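Chorismate mutase (Clostridium thermocellum, PDB 1XHO) probably catalyses the rearrangement of chorismate to prephenate, as a trimeric mutase of the AroH class (type I). Local coordinates at residues C[37-42]-C[50-55]; C[58-63]-C[119-124]. All blocks are in the same frame, centred on the assembly; numbering follows the deposited sequence.

Contact 1: C[37-42]-C[50-55]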
ATOM      1  N   GLY C  37     -12.972   0.265   0.783  1.00 22.54           N
ATOM      2  CA  GLY C  37     -13.933   0.925   1.648  1.00 21.51           C
ATOM      3  C   GLY C  37     -13.517   2.375   1.949  1.00 21.71           C
ATOM      4  O   GLY C  37     -12.323   2.720   1.918  1.00 18.81           O
ATOM      5  N   ALA C  38     -14.507   3.229   2.202  1.00 20.58           N
ATOM      6  CA  ALA C  38     -14.256   4.593   2.653  1.00 24.07           C
ATOM      7  C   ALA C  38     -15.365   5.029   3.578  1.00 25.49           C
ATOM      8  O   ALA C  38     -16.510   4.588   3.444  1.00 27.86           O
ATOM      9  CB  ALA C  38     -14.118   5.563   1.479  1.00 24.29           C
ATOM     10  N   THR C  39     -15.001   5.871   4.536  1.00 27.13           N
ATOM     11  CA  THR C  39     -15.940   6.410   5.503  1.00 27.43           C
ATOM     12  C   THR C  39     -15.413   7.752   6.023  1.00 28.41           C
ATOM     13  O   THR C  39     -14.254   8.096   5.820  1.00 26.39           O
ATOM     14  CB  THR C  39     -16.208   5.397   6.676  1.00 27.91           C
ATOM     15  OG1 THR C  39     -17.364   5.803   7.429  1.00 26.36           O
ATOM     16  CG2 THR C  39     -14.977   5.247   7.607  1.00 26.82           C
ATOM     17  N   THR C  40     -16.285   8.508   6.678  1.00 29.65           N
ATOM     18  CA  THR C  40     -15.904   9.767   7.287  1.00 31.75           C
ATOM     19  C   THR C  40     -16.252   9.756   8.773  1.00 32.15           C
ATOM     20  O   THR C  40     -17.096   8.975   9.215  1.00 33.65           O
ATOM     21  CB  THR C  40     -16.561  10.982   6.582  1.00 31.73           C
ATOM     22  OG1 THR C  40     -17.993  10.864   6.623  1.00 31.01           O
ATOM     23  CG2 THR C  40     -16.087  11.076   5.141  1.00 30.91           C
ATOM     24  N   VAL C  41     -15.561  10.606   9.531  1.00 35.28           N
ATOM     25  CA  VAL C  41     -15.818  10.783  10.968  1.00 37.55           C
ATOM     26  C   VAL C  41     -16.210  12.236  11.257  1.00 38.39           C
ATOM     27  O   VAL C  41     -15.947  13.136  10.450  1.00 40.05           O
ATOM     28  CB  VAL C  41     -14.610  10.374  11.856  1.00 36.46           C
ATOM     29  CG1 VAL C  41     -14.409   8.865  11.829  1.00 37.41           C
ATOM     30  CG2 VAL C  41     -13.334  11.102  11.439  1.00 36.87           C
ATOM     31  N   SER C  42     -16.863  12.441  12.396  1.00 39.29           N
ATOM     32  CA  SER C  42     -17.272  13.773  12.834  1.00 40.95           C
ATOM     33  C   SER C  42     -16.115  14.532  13.473  1.00 40.05           C
ATOM     34  O   SER C  42     -16.016  15.748  13.337  1.00 41.85           O
ATOM     35  CB  SER C  42     -18.447  13.679  13.820  1.00 42.25           C
ATOM     36  OG  SER C  42     -18.171  12.762  14.869  1.00 44.29           O
ATOM     37  N   VAL C  50     -11.767   4.842  15.457  1.00 31.24           N
ATOM     38  CA  VAL C  50     -11.801   3.391  15.670  1.00 30.48           C
ATOM     39  C   VAL C  50     -13.187   2.812  15.405  1.00 28.76           C
ATOM     40  O   VAL C  50     -13.307   1.785  14.755  1.00 28.73           O
ATOM     41  CB  VAL C  50     -11.298   3.014  17.098  1.00 29.44           C
ATOM     42  CG1 VAL C  50     -11.491   1.523  17.386  1.00 28.20           C
ATOM     43  CG2 VAL C  50      -9.821   3.387  17.248  1.00 29.93           C
ATOM     44  N   ALA C  51     -14.222   3.479  15.905  1.00 30.41           N
ATOM     45  CA  ALA C  51     -15.594   2.992  15.768  1.00 29.81           C
ATOM     46  C   ALA C  51     -16.074   3.069  14.322  1.00 29.16           C
ATOM     47  O   ALA C  51     -16.691   2.140  13.826  1.00 32.08           O
ATOM     48  CB  ALA C  51     -16.533   3.781  16.688  1.00 29.99           C
ATOM     49  N   GLU C  52     -15.794   4.171  13.641  1.00 31.25           N
ATOM     50  CA  GLU C  52     -16.203   4.297  12.236  1.00 32.14           C
ATOM     51  C   GLU C  52     -15.420   3.371  11.317  1.00 31.32           C
ATOM     52  O   GLU C  52     -15.960   2.900  10.312  1.00 30.09           O
ATOM     53  CB  GLU C  52     -16.116   5.747  11.755  1.00 33.57           C
ATOM     54  CG  GLU C  52     -17.161   6.658  12.408  1.00 35.81           C
ATOM     55  CD  GLU C  52     -18.559   6.071  12.362  1.00 37.68           C
ATOM     56  OE1 GLU C  52     -18.979   5.611  11.279  1.00 36.62           O
ATOM     57  OE2 GLU C  52     -19.228   6.049  13.417  1.00 41.75           O
ATOM     58  N   THR C  53     -14.164   3.088  11.674  1.00 29.83           N
ATOM     59  CA  THR C  53     -13.380   2.125  10.933  1.00 28.54           C
ATOM     60  C   THR C  53     -13.949   0.722  11.141  1.00 27.45           C
ATOM     61  O   THR C  53     -14.004  -0.061  10.202  1.00 26.37           O
ATOM     62  CB  THR C  53     -11.864   2.171  11.294  1.00 27.13           C
ATOM     63  OG1 THR C  53     -11.345   3.475  11.019  1.00 27.18           O
ATOM     64  CG2 THR C  53     -11.072   1.133  10.472  1.00 25.10           C
ATOM     65  N   GLN C  54     -14.371   0.426  12.367  1.00 29.66           N
ATOM     66  CA  GLN C  54     -14.925  -0.886  12.732  1.00 30.84           C
ATOM     67  C   GLN C  54     -16.232  -1.180  11.981  1.00 29.82           C
ATOM     68  O   GLN C  54     -16.434  -2.279  11.457  1.00 26.09           O
ATOM     69  CB  GLN C  54     -15.163  -0.932  14.245  1.00 33.83           C
ATOM     70  CG  GLN C  54     -15.226  -2.344  14.859  1.00 36.15           C
ATOM     71  CD  GLN C  54     -15.074  -2.338  16.381  1.00 37.82           C
ATOM     72  OE1 GLN C  54     -14.491  -1.406  16.968  1.00 42.08           O
ATOM     73  NE2 GLN C  54     -15.585  -3.384  17.026  1.00 38.72           N
ATOM     74  N   LYS C  55     -17.110  -0.186  11.922  1.00 29.71           N
ATOM     75  CA  LYS C  55     -18.365  -0.316  11.182  1.00 30.90           C
ATOM     76  C   LYS C  55     -18.096  -0.553   9.694  1.00 30.13           C
ATOM     77  O   LYS C  55     -18.766  -1.366   9.056  1.00 31.78           O
ATOM     78  CB  LYS C  55     -19.250   0.929  11.381  1.00 30.99           C
TER
HETATM   79  O   HOH W   1     -18.196   4.158   9.043  1.00 25.28           O
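Thr39, Thr40 and Val41, at the end of strand 32-40 and just past it, meet Glu52 in a mixed apolar and water-bridged contact at the start of a beta-alpha-beta crossover. The chain turns from this strand into helix 46-63, which lies over the sheet before the chain re-enters it as strand 71-78, parallel to the first and separated from it by strand 116-124. Within 50-55, Glu52 alone carries the contact; Leu56 and Glu48 of the same helix also touch Thr39 and Val41. The aliphatic part of Glu52 lies alongside Val41, the two side chains running past each other in opposite directions, with CG1 of Val41 3.6 Å from Glu52 CB. Glu52 CG also lies 3.9 Å from Thr40 O, at the last residue of the strand. The side chain bends at chi2 (-49°), and OE1 ends beside a water and Asn138. Asn138 binds both Glu52 OE1 and Thr40 O through its ND2, a second link between helix and strand. Thr39 crosses Glu52 at about a right angle and divides its branches: CG2 packs 3.7 Å from Glu52 O, while OG1, anti to the backbone N (chi1 -166°), faces the water. That water accepts from Thr39 OG1 at a short 2.5 Å and spends both its protons on Glu52, one on the backbone O at 2.9 Å and the other on OE1 at 2.8 Å.

Contact 2: C[58-63]-C[119-124]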
ATOM      1  N   LYS C  58     -16.761  -4.168   9.234  1.00 34.48           N
ATOM      2  CA  LYS C  58     -17.879  -5.103   9.461  1.00 37.48           C
ATOM      3  C   LYS C  58     -18.781  -5.151   8.225  1.00 37.53           C
ATOM      4  O   LYS C  58     -19.033  -6.213   7.671  1.00 37.73           O
ATOM      5  CB  LYS C  58     -18.660  -4.685  10.724  1.00 40.76           C
ATOM      6  CG  LYS C  58     -19.916  -5.514  11.072  1.00 42.50           C
ATOM      7  CD  LYS C  58     -19.705  -7.030  10.977  1.00 45.16           C
ATOM      8  CE  LYS C  58     -20.926  -7.795  11.497  1.00 46.58           C
ATOM      9  NZ  LYS C  58     -21.031  -7.778  12.991  1.00 49.08           N
ATOM     10  N   GLU C  59     -19.208  -3.974   7.778  1.00 37.50           N
ATOM     11  CA  GLU C  59     -19.900  -3.794   6.508  1.00 37.94           C
ATOM     12  C   GLU C  59     -19.165  -4.445   5.311  1.00 37.11           C
ATOM     13  O   GLU C  59     -19.783  -5.139   4.499  1.00 35.30           O
ATOM     14  CB  GLU C  59     -20.081  -2.298   6.268  1.00 40.76           C
ATOM     15  CG  GLU C  59     -20.855  -1.914   5.031  1.00 44.02           C
ATOM     16  CD  GLU C  59     -22.338  -2.119   5.172  1.00 46.02           C
ATOM     17  OE1 GLU C  59     -22.779  -3.289   5.252  1.00 48.11           O
ATOM     18  OE2 GLU C  59     -23.058  -1.098   5.185  1.00 45.96           O
HETATM   19  N   MSE C  60     -17.854  -4.225   5.204  1.00 35.72           N
HETATM   20  CA  MSE C  60     -17.067  -4.826   4.110  1.00 35.00           C
HETATM   21  C   MSE C  60     -17.067  -6.356   4.164  1.00 34.66           C
HETATM   22  O   MSE C  60     -17.182  -7.018   3.130  1.00 34.83           O
HETATM   23  CB  MSE C  60     -15.628  -4.319   4.125  1.00 33.20           C
HETATM   24  CG  MSE C  60     -15.494  -2.878   3.699  1.00 33.37           C
HETATM   25 SE   MSE C  60     -13.668  -2.237   3.915  1.00 30.84          SE
HETATM   26  CE  MSE C  60     -12.928  -3.051   2.368  1.00 27.56           C
ATOM     27  N   ALA C  61     -16.930  -6.898   5.372  1.00 36.66           N
ATOM     28  CA  ALA C  61     -16.961  -8.349   5.598  1.00 37.22           C
ATOM     29  C   ALA C  61     -18.362  -8.949   5.360  1.00 38.34           C
ATOM     30  O   ALA C  61     -18.482 -10.017   4.758  1.00 38.58           O
ATOM     31  CB  ALA C  61     -16.475  -8.673   7.006  1.00 35.49           C
ATOM     32  N   GLU C  62     -19.407  -8.257   5.819  1.00 40.01           N
ATOM     33  CA  GLU C  62     -20.793  -8.743   5.657  1.00 43.17           C
ATOM     34  C   GLU C  62     -21.200  -8.845   4.192  1.00 42.28           C
ATOM     35  O   GLU C  62     -21.529  -9.938   3.708  1.00 41.12           O
ATOM     36  CB  GLU C  62     -21.785  -7.834   6.382  1.00 45.72           C
ATOM     37  CG  GLU C  62     -21.731  -7.934   7.877  1.00 48.51           C
ATOM     38  CD  GLU C  62     -22.505  -6.821   8.552  1.00 51.21           C
ATOM     39  OE1 GLU C  62     -22.137  -5.635   8.373  1.00 52.88           O
ATOM     40  OE2 GLU C  62     -23.484  -7.134   9.263  1.00 52.98           O
ATOM     41  N   LYS C  63     -21.154  -7.706   3.491  1.00 40.70           N
ATOM     42  CA  LYS C  63     -21.542  -7.634   2.072  1.00 37.78           C
ATOM     43  C   LYS C  63     -20.723  -8.559   1.155  1.00 36.33           C
ATOM     44  O   LYS C  63     -21.185  -8.923   0.066  1.00 36.21           O
ATOM     45  CB  LYS C  63     -21.471  -6.187   1.561  1.00 38.95           C
ATOM     46  CG  LYS C  63     -22.416  -5.221   2.310  1.00 40.10           C
ATOM     47  CD  LYS C  63     -22.957  -4.110   1.409  1.00 39.45           C
ATOM     48  N   VAL C 119      -9.927   2.120   3.201  1.00 23.30           N
ATOM     49  CA  VAL C 119      -9.494   0.752   3.464  1.00 22.75           C
ATOM     50  C   VAL C 119      -9.340   0.038   2.137  1.00 24.28           C
ATOM     51  O   VAL C 119     -10.236   0.106   1.301  1.00 25.00           O
ATOM     52  CB  VAL C 119     -10.542  -0.041   4.305  1.00 21.88           C
ATOM     53  CG1 VAL C 119     -10.131  -1.513   4.458  1.00 21.02           C
ATOM     54  CG2 VAL C 119     -10.729   0.601   5.634  1.00 22.93           C
HETATM   55  N   MSE C 120      -8.202  -0.629   1.949  1.00 25.78           N
HETATM   56  CA  MSE C 120      -8.001  -1.533   0.828  1.00 26.73           C
HETATM   57  C   MSE C 120      -7.753  -2.947   1.379  1.00 26.88           C
HETATM   58  O   MSE C 120      -6.781  -3.197   2.106  1.00 26.45           O
HETATM   59  CB  MSE C 120      -6.826  -1.084  -0.029  1.00 27.60           C
HETATM   60  CG  MSE C 120      -6.464  -2.081  -1.147  1.00 28.09           C
HETATM   61 SE   MSE C 120      -5.044  -1.430  -2.320  1.00 30.45          SE
HETATM   62  CE  MSE C 120      -6.175  -0.381  -3.602  1.00 28.13           C
HETATM   63  N   MSE C 121      -8.635  -3.867   1.022  1.00 26.34           N
HETATM   64  CA  MSE C 121      -8.597  -5.206   1.567  1.00 29.09           C
HETATM   65  C   MSE C 121      -8.368  -6.249   0.477  1.00 27.71           C
HETATM   66  O   MSE C 121      -9.223  -6.437  -0.381  1.00 28.00           O
HETATM   67  CB  MSE C 121      -9.921  -5.463   2.268  1.00 31.41           C
HETATM   68  CG  MSE C 121      -9.960  -6.689   3.132  1.00 31.73           C
HETATM   69 SE   MSE C 121     -11.734  -6.864   3.861  1.00 32.61          SE
HETATM   70  CE  MSE C 121     -11.778  -5.501   5.185  1.00 30.01           C
ATOM     71  N   HIS C 122      -7.217  -6.927   0.519  1.00 26.48           N
ATOM     72  CA  HIS C 122      -6.963  -8.067  -0.367  1.00 25.77           C
ATOM     73  C   HIS C 122      -7.543  -9.351   0.254  1.00 26.95           C
ATOM     74  O   HIS C 122      -7.340  -9.619   1.427  1.00 24.71           O
ATOM     75  CB  HIS C 122      -5.464  -8.202  -0.668  1.00 24.79           C
ATOM     76  CG  HIS C 122      -4.959  -7.160  -1.617  1.00 25.18           C
ATOM     77  ND1 HIS C 122      -4.673  -5.867  -1.220  1.00 24.68           N
ATOM     78  CD2 HIS C 122      -4.746  -7.203  -2.953  1.00 23.91           C
ATOM     79  CE1 HIS C 122      -4.271  -5.172  -2.270  1.00 25.00           C
ATOM     80  NE2 HIS C 122      -4.310  -5.956  -3.334  1.00 22.55           N
ATOM     81  N   VAL C 123      -8.292 -10.122  -0.535  1.00 27.94           N
ATOM     82  CA  VAL C 123      -9.003 -11.288   0.005  1.00 28.19           C
ATOM     83  C   VAL C 123      -8.911 -12.468  -0.926  1.00 28.07           C
ATOM     84  O   VAL C 123      -8.693 -12.310  -2.117  1.00 26.30           O
ATOM     85  CB  VAL C 123     -10.512 -10.995   0.325  1.00 27.70           C
ATOM     86  CG1 VAL C 123     -10.635  -9.864   1.324  1.00 27.62           C
ATOM     87  CG2 VAL C 123     -11.333 -10.713  -0.942  1.00 27.50           C
ATOM     88  N   ASN C 124      -9.055 -13.654  -0.352  1.00 31.28           N
ATOM     89  CA  ASN C 124      -9.203 -14.876  -1.122  1.00 34.11           C
ATOM     90  C   ASN C 124     -10.700 -15.144  -1.181  1.00 37.45           C
ATOM     91  O   ASN C 124     -11.362 -15.204  -0.152  1.00 40.21           O
ATOM     92  CB  ASN C 124      -8.390 -16.029  -0.489  1.00 35.35           C
ATOM     93  CG  ASN C 124      -6.908 -16.020  -0.930  1.00 36.49           C
ATOM     94  OD1 ASN C 124      -6.609 -15.806  -2.103  1.00 39.82           O
ATOM     95  ND2 ASN C 124      -5.985 -16.243   0.011  1.00 38.31           N
TER
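Met60 of helix 46-63 and Met121 of strand 116-124 point their side chains at each other and overlap, while Val119, two residues earlier on the strand, meets Met60 at a slant. All three are buried, and both methionines are selenomethionines, with selenium in place of sulfur. Met60 leaves the helix extended as far as its selenium and then bends at chi3 (78°), which turns the methyl along the strand, from Val119 toward Met121. Its SE rests 3.7 Å from Val119 CG1, and CE reaches the base of the other methionine, 3.9 Å from Met121 CB. Met121 answers in kind: extended through chi2, it folds at chi3 (-74°) so that its own CE comes 3.9 Å from Met60 CE and 4.2 Å from Met60 CB. Each methyl thus reaches the root of the opposite chain. Leu57, a turn earlier on the helix, packs on both Val119 and Met121. The alternation of the strand sends Met120 and His122 to the other face of the sheet, where Met120 packs on Leu101 of the second subunit; the His122 ring meets His122 of the third, and its NE2 bonds to Ser73 OG of the second subunit. Across this contact the chemistry is wholly apolar, so it rests on dispersion and on the burial of selenium and methyl groups, with shape rather than directed bonds setting the fit.

Overall arrangement
Contacts 1 and 2 illustrate how one helix can be fixed to a sheet at two points by different chemistry. Helix 46-63 serves both, with Glu52 in the first and Met60 two turns on in the second, and the centres are 13 Å apart. Strands 32-40 and 116-124 are neighbours, probably joined here by a hydrogen bond between Gly37 O and Val119 N (2.8 Å); Met60 CE also packs 3.7 Å from Gly37 N. Contact 1 touches no other subunit, whereas the strand of contact 2 turns its far face to both. In AroH-class mutases the active sites lie between subunits, but neither contact includes a bound ligand.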